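PDB 3GDC: multicopper oxidase from Arthrobacter sp. FB24, which probably couples the oxidation of phenol-like substrates to the reduction of dioxygen to water, as laccases do, with bound copper ions carrying the electrons. Local coordinates for residues Ser58-Gly61 / Gly65-Leu68; Phe228-Thr233 / Thr238-Thr243. All blocks are in the same frame, centred on the assembly; numbering follows the deposited sequence.

Contact 1 of 2, residues Ser58-Gly61 / Gly65-Leu68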
loop_
_atom_site.group_PDB
_atom_site.type_symbol
_atom_site.label_atom_id
_atom_site.label_comp_id
_atom_site.label_asym_id
_atom_site.label_seq_id
_atom_site.Cartn_x
_atom_site.Cartn_y
_atom_site.Cartn_z
ATOM N N SER A 58 23.126 -2.896 17.245
ATOM C CA SER A 58 23.570 -2.839 15.859
ATOM C C SER A 58 24.392 -4.050 15.461
ATOM O O SER A 58 25.122 -4.611 16.274
ATOM C CB SER A 58 24.402 -1.579 15.617
ATOM O OG SER A 58 25.604 -1.620 16.357
ATOM N N TYR A 59 24.278 -4.427 14.196
ATOM C CA TYR A 59 25.176 -5.404 13.604
ATOM C C TYR A 59 26.430 -4.688 13.104
ATOM O O TYR A 59 26.339 -3.800 12.240
ATOM C CB TYR A 59 24.496 -6.103 12.432
ATOM C CG TYR A 59 23.284 -6.940 12.757
ATOM C CD1 TYR A 59 23.375 -8.067 13.589
ATOM C CD2 TYR A 59 22.047 -6.648 12.175
ATOM C CE1 TYR A 59 22.258 -8.848 13.865
ATOM C CE2 TYR A 59 20.918 -7.448 12.433
ATOM C CZ TYR A 59 21.036 -8.541 13.285
ATOM O OH TYR A 59 19.930 -9.330 13.537
ATOM N N ASN A 60 27.590 -5.073 13.646
ATOM C CA ASN A 60 28.892 -4.499 13.269
ATOM C C ASN A 60 28.996 -2.986 13.498
ATOM O O ASN A 60 29.730 -2.285 12.782
ATOM C CB ASN A 60 29.256 -4.850 11.812
ATOM C CG ASN A 60 29.672 -6.306 11.642
ATOM O OD1 ASN A 60 29.705 -7.075 12.604
ATOM N ND2 ASN A 60 29.983 -6.688 10.410
ATOM N N GLY A 61 28.261 -2.494 14.494
ATOM C CA GLY A 61 28.393 -1.103 14.949
ATOM C C GLY A 61 27.900 -0.051 13.978
ATOM O O GLY A 61 28.349 1.099 14.023
ATOM N N GLY A 65 22.762 -2.283 9.349
ATOM C CA GLY A 65 23.863 -3.243 9.359
ATOM C C GLY A 65 24.481 -3.414 7.978
ATOM O O GLY A 65 24.082 -2.747 7.020
ATOM N N PRO A 66 25.510 -4.269 7.872
ATOM C CA PRO A 66 26.160 -4.520 6.586
ATOM C C PRO A 66 25.159 -4.845 5.479
ATOM O O PRO A 66 24.190 -5.586 5.706
ATOM C CB PRO A 66 27.036 -5.745 6.872
ATOM C CG PRO A 66 27.337 -5.646 8.329
ATOM C CD PRO A 66 26.141 -5.014 8.979
ATOM N N THR A 67 25.384 -4.296 4.293
ATOM C CA THR A 67 24.601 -4.703 3.142
ATOM C C THR A 67 25.311 -5.907 2.525
ATOM O O THR A 67 26.375 -5.761 1.921
ATOM C CB THR A 67 24.467 -3.569 2.116
ATOM O OG1 THR A 67 23.865 -2.432 2.763
ATOM C CG2 THR A 67 23.592 -4.015 0.957
ATOM N N LEU A 68 24.742 -7.092 2.716
ATOM C CA LEU A 68 25.355 -8.317 2.197
ATOM C C LEU A 68 25.025 -8.472 0.721
ATOM O O LEU A 68 23.880 -8.259 0.304
ATOM C CB LEU A 68 24.895 -9.543 3.005
ATOM C CG LEU A 68 24.972 -9.455 4.536
ATOM C CD1 LEU A 68 24.486 -10.762 5.133
ATOM C CD2 LEU A 68 26.361 -9.109 5.079
#
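The Asn-Gly-x-x-Pro-Gly-Pro turn between strands 52-59 and 67-71, a sequence familiar from multicopper oxidases, brings Tyr59 and Asn60 against Pro66 in the cupredoxin domain that carries the copper site of His88, Cys133 and His141. Pro66 touches with CD and CG: CD lies 3.5 Å from Tyr59 O and 4.0 Å from Tyr59 CB. Beside it, Pro66 CG is 3.5 Å from Asn60 ND2, the amide side chain running at about a right angle to the proline. The first torsion of Tyr59 (chi1 -64°) sets CG anti to the carbonyl carbon, carrying the ring away from Pro66 to lie against Tyr131 and Cys133, where OH bonds to Thr89 O. Partners outside the two segments hold the Asn60 amide: OD1 accepts from Val40 N, and ND2 bonds weakly to Asp38 O. Gly65 passes close to Tyr59, its CA 3.8 Å from Tyr59 O; a beta carbon on it would come to 3.2 Å from Tyr59 CB and run into Pro66 CD. Between the segments the fit is one of shape, while the polar bonds that hold the turn go to groups outside them, among them Arg62 to Gly65 O, and the Tyr59 ring is held beside a copper ligand.

Contact 2 of 2, residues Phe228-Thr233 / Thr238-Thr243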
loop_
_atom_site.group_PDB
_atom_site.type_symbol
_atom_site.label_atom_id
_atom_site.label_comp_id
_atom_site.label_asym_id
_atom_site.label_seq_id
_atom_site.Cartn_x
_atom_site.Cartn_y
_atom_site.Cartn_z
ATOM N N PHE A 228 11.029 6.639 -12.331
ATOM C CA PHE A 228 11.840 5.421 -12.274
ATOM C C PHE A 228 10.997 4.205 -12.607
ATOM O O PHE A 228 9.779 4.224 -12.422
ATOM C CB PHE A 228 12.497 5.259 -10.892
ATOM C CG PHE A 228 11.542 5.398 -9.735
ATOM C CD1 PHE A 228 10.802 4.305 -9.290
ATOM C CD2 PHE A 228 11.406 6.624 -9.067
ATOM C CE1 PHE A 228 9.912 4.418 -8.223
ATOM C CE2 PHE A 228 10.529 6.741 -7.995
ATOM C CZ PHE A 228 9.784 5.631 -7.571
ATOM N N HIS A 229 11.648 3.149 -13.104
ATOM C CA HIS A 229 11.010 1.849 -13.194
ATOM C C HIS A 229 11.181 1.151 -11.866
ATOM O O HIS A 229 12.255 1.214 -11.267
ATOM C CB HIS A 229 11.608 1.008 -14.325
ATOM C CG HIS A 229 11.117 1.409 -15.682
ATOM N ND1 HIS A 229 11.827 2.243 -16.517
ATOM C CD2 HIS A 229 9.962 1.123 -16.325
ATOM C CE1 HIS A 229 11.140 2.436 -17.630
ATOM N NE2 HIS A 229 10.003 1.767 -17.538
ATOM N N TYR A 230 10.119 0.521 -11.385
ATOM C CA TYR A 230 10.171 -0.137 -10.092
ATOM C C TYR A 230 9.981 -1.649 -10.216
ATOM O O TYR A 230 9.073 -2.115 -10.911
ATOM C CB TYR A 230 9.135 0.457 -9.133
ATOM C CG TYR A 230 9.192 -0.129 -7.751
ATOM C CD1 TYR A 230 10.295 0.091 -6.921
ATOM C CD2 TYR A 230 8.144 -0.896 -7.261
ATOM C CE1 TYR A 230 10.346 -0.450 -5.640
ATOM C CE2 TYR A 230 8.187 -1.433 -5.981
ATOM C CZ TYR A 230 9.282 -1.208 -5.180
ATOM O OH TYR A 230 9.329 -1.752 -3.920
ATOM N N TYR A 231 10.847 -2.393 -9.535
ATOM C CA TYR A 231 10.825 -3.850 -9.546
ATOM C C TYR A 231 10.629 -4.347 -8.125
ATOM O O TYR A 231 11.600 -4.406 -7.371
ATOM C CB TYR A 231 12.153 -4.416 -10.066
ATOM C CG TYR A 231 12.575 -3.961 -11.435
ATOM C CD1 TYR A 231 12.489 -4.826 -12.523
ATOM C CD2 TYR A 231 13.104 -2.690 -11.641
ATOM C CE1 TYR A 231 12.886 -4.424 -13.776
ATOM C CE2 TYR A 231 13.516 -2.272 -12.908
ATOM C CZ TYR A 231 13.400 -3.146 -13.964
ATOM O OH TYR A 231 13.803 -2.764 -15.213
ATOM N N PRO A 232 9.378 -4.678 -7.746
ATOM C CA PRO A 232 9.058 -5.096 -6.379
ATOM C C PRO A 232 9.881 -6.317 -5.983
ATOM O O PRO A 232 9.915 -7.296 -6.728
ATOM C CB PRO A 232 7.569 -5.465 -6.440
ATOM C CG PRO A 232 7.057 -4.918 -7.702
ATOM C CD PRO A 232 8.190 -4.615 -8.619
ATOM N N THR A 233 10.546 -6.232 -4.830
ATOM C CA THR A 233 11.425 -7.282 -4.293
ATOM C C THR A 233 12.636 -7.604 -5.201
ATOM O O THR A 233 13.441 -8.485 -4.869
ATOM C CB THR A 233 10.624 -8.578 -3.919
ATOM O OG1 THR A 233 9.321 -8.213 -3.425
ATOM C CG2 THR A 233 11.360 -9.391 -2.828
ATOM N N THR A 238 11.373 -7.730 -15.378
ATOM C CA THR A 238 10.496 -6.730 -15.988
ATOM C C THR A 238 9.828 -5.896 -14.889
ATOM O O THR A 238 9.309 -6.458 -13.917
ATOM C CB THR A 238 9.420 -7.392 -16.872
ATOM O OG1 THR A 238 8.518 -8.146 -16.053
ATOM C CG2 THR A 238 10.074 -8.347 -17.860
ATOM N N PRO A 239 9.843 -4.551 -15.037
ATOM C CA PRO A 239 9.310 -3.691 -13.980
ATOM C C PRO A 239 7.784 -3.695 -13.867
ATOM O O PRO A 239 7.066 -3.953 -14.847
ATOM C CB PRO A 239 9.851 -2.299 -14.341
ATOM C CG PRO A 239 10.054 -2.335 -15.805
ATOM C CD PRO A 239 10.374 -3.771 -16.173
ATOM N N SER A 240 7.300 -3.435 -12.658
ATOM C CA SER A 240 5.876 -3.441 -12.393
ATOM C C SER A 240 5.246 -2.086 -12.694
ATOM O O SER A 240 4.070 -2.003 -13.057
ATOM C CB SER A 240 5.600 -3.852 -10.943
ATOM O OG SER A 240 5.902 -2.811 -10.020
ATOM N N GLU A 241 6.046 -1.035 -12.537
ATOM C CA GLU A 241 5.549 0.342 -12.558
ATOM C C GLU A 241 6.572 1.286 -13.153
ATOM O O GLU A 241 7.766 1.030 -13.090
ATOM C CB GLU A 241 5.212 0.816 -11.133
ATOM C CG GLU A 241 3.866 0.322 -10.612
ATOM C CD GLU A 241 3.468 0.929 -9.269
ATOM O OE1 GLU A 241 3.344 2.169 -9.179
ATOM O OE2 GLU A 241 3.244 0.155 -8.306
ATOM N N TYR A 242 6.093 2.385 -13.729
ATOM C CA TYR A 242 6.951 3.502 -14.087
ATOM C C TYR A 242 6.321 4.720 -13.413
ATOM O O TYR A 242 5.202 5.103 -13.751
ATOM C CB TYR A 242 7.009 3.670 -15.611
ATOM C CG TYR A 242 7.923 4.775 -16.099
ATOM C CD1 TYR A 242 9.303 4.698 -15.913
ATOM C CD2 TYR A 242 7.412 5.891 -16.776
ATOM C CE1 TYR A 242 10.157 5.695 -16.364
ATOM C CE2 TYR A 242 8.270 6.904 -17.241
ATOM C CZ TYR A 242 9.641 6.790 -17.033
ATOM O OH TYR A 242 10.515 7.767 -17.470
ATOM N N THR A 243 7.025 5.298 -12.448
ATOM C CA THR A 243 6.406 6.278 -11.553
ATOM C C THR A 243 7.423 7.164 -10.847
ATOM O O THR A 243 8.624 6.976 -11.000
ATOM C CB THR A 243 5.476 5.567 -10.530
ATOM O OG1 THR A 243 4.686 6.547 -9.834
ATOM C CG2 THR A 243 6.277 4.720 -9.544
#
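His229 and Tyr242 meet on one side of a beta hairpin whose strands, 228-232 and 241-243, run antiparallel. Tyr242 CD1 sits over the centre of the imidazole and comes to 3.4 Å from His229 CE1, the two rings inclined at 38° in an oblique pair. The torsions bring them together: Tyr242 holds CG opposite its backbone N (chi1 -178°), whereas His229 turns CG opposite its carbonyl carbon (chi1 -78°). Pro239 fits between His229 and Tyr231. Its CG is 3.5 Å from His229 CD2, and its CB makes a CH-pi contact over the Tyr231 face, 3.8 Å from the centroid. With an alanine here instead of the His229 imidazole, the Tyr242 ring and Pro239 CG would probably lose their shared neighbour, leaving the tyrosine freer to turn. Phe228, Tyr230, Glu241 and Thr243 project to the other side. There Thr243 O lies over the centre of the Phe228 ring while accepting the Phe228 N bond (2.8 Å), and Thr243 CG2 touches Phe228 CE1 at 3.9 Å. Thr243 N returns a bond to Phe228 O, and Tyr230 N bonds to Glu241 O. Tyr230 O instead takes Ser240 N, at 2.8 Å; Ser240 and Glu241 together oppose Tyr230 as a classic beta bulge, with Glu241 N buried without a partner. Ser240 OG packs 3.2 Å from Pro232 CD. Strand 253-258 pairs with the far edge of strand 228-232, and Leu256 together with Ile246 of strand 245-249 packs on Phe228 and Tyr230. Strand 241-243 is the outermost of its sheet within the chain; Tyr242 O and Thr243 OG1 bond to Thr235 and Thr233 of a neighbouring subunit.

Contacts 1 and 2 follow one another along the chain and belong to different cupredoxin domains. Their centres are 27 Å apart and their nearest atoms about 12 Å, so they do not touch. Contact 1 is buried close to a metal: the Tyr59 side chain is about 6 Å from a bound copper and packs on Cys133, one of the copper ligands. Contact 2 lies farther from the middle of the chain, with the Phe228 side chain about 10 Å from a bound copper. Whereas contact 1 touches no other chain, contact 2 bonds directly to neighbouring copies in the three-chain assembly, so one lies beside a copper site and the other at a subunit interface.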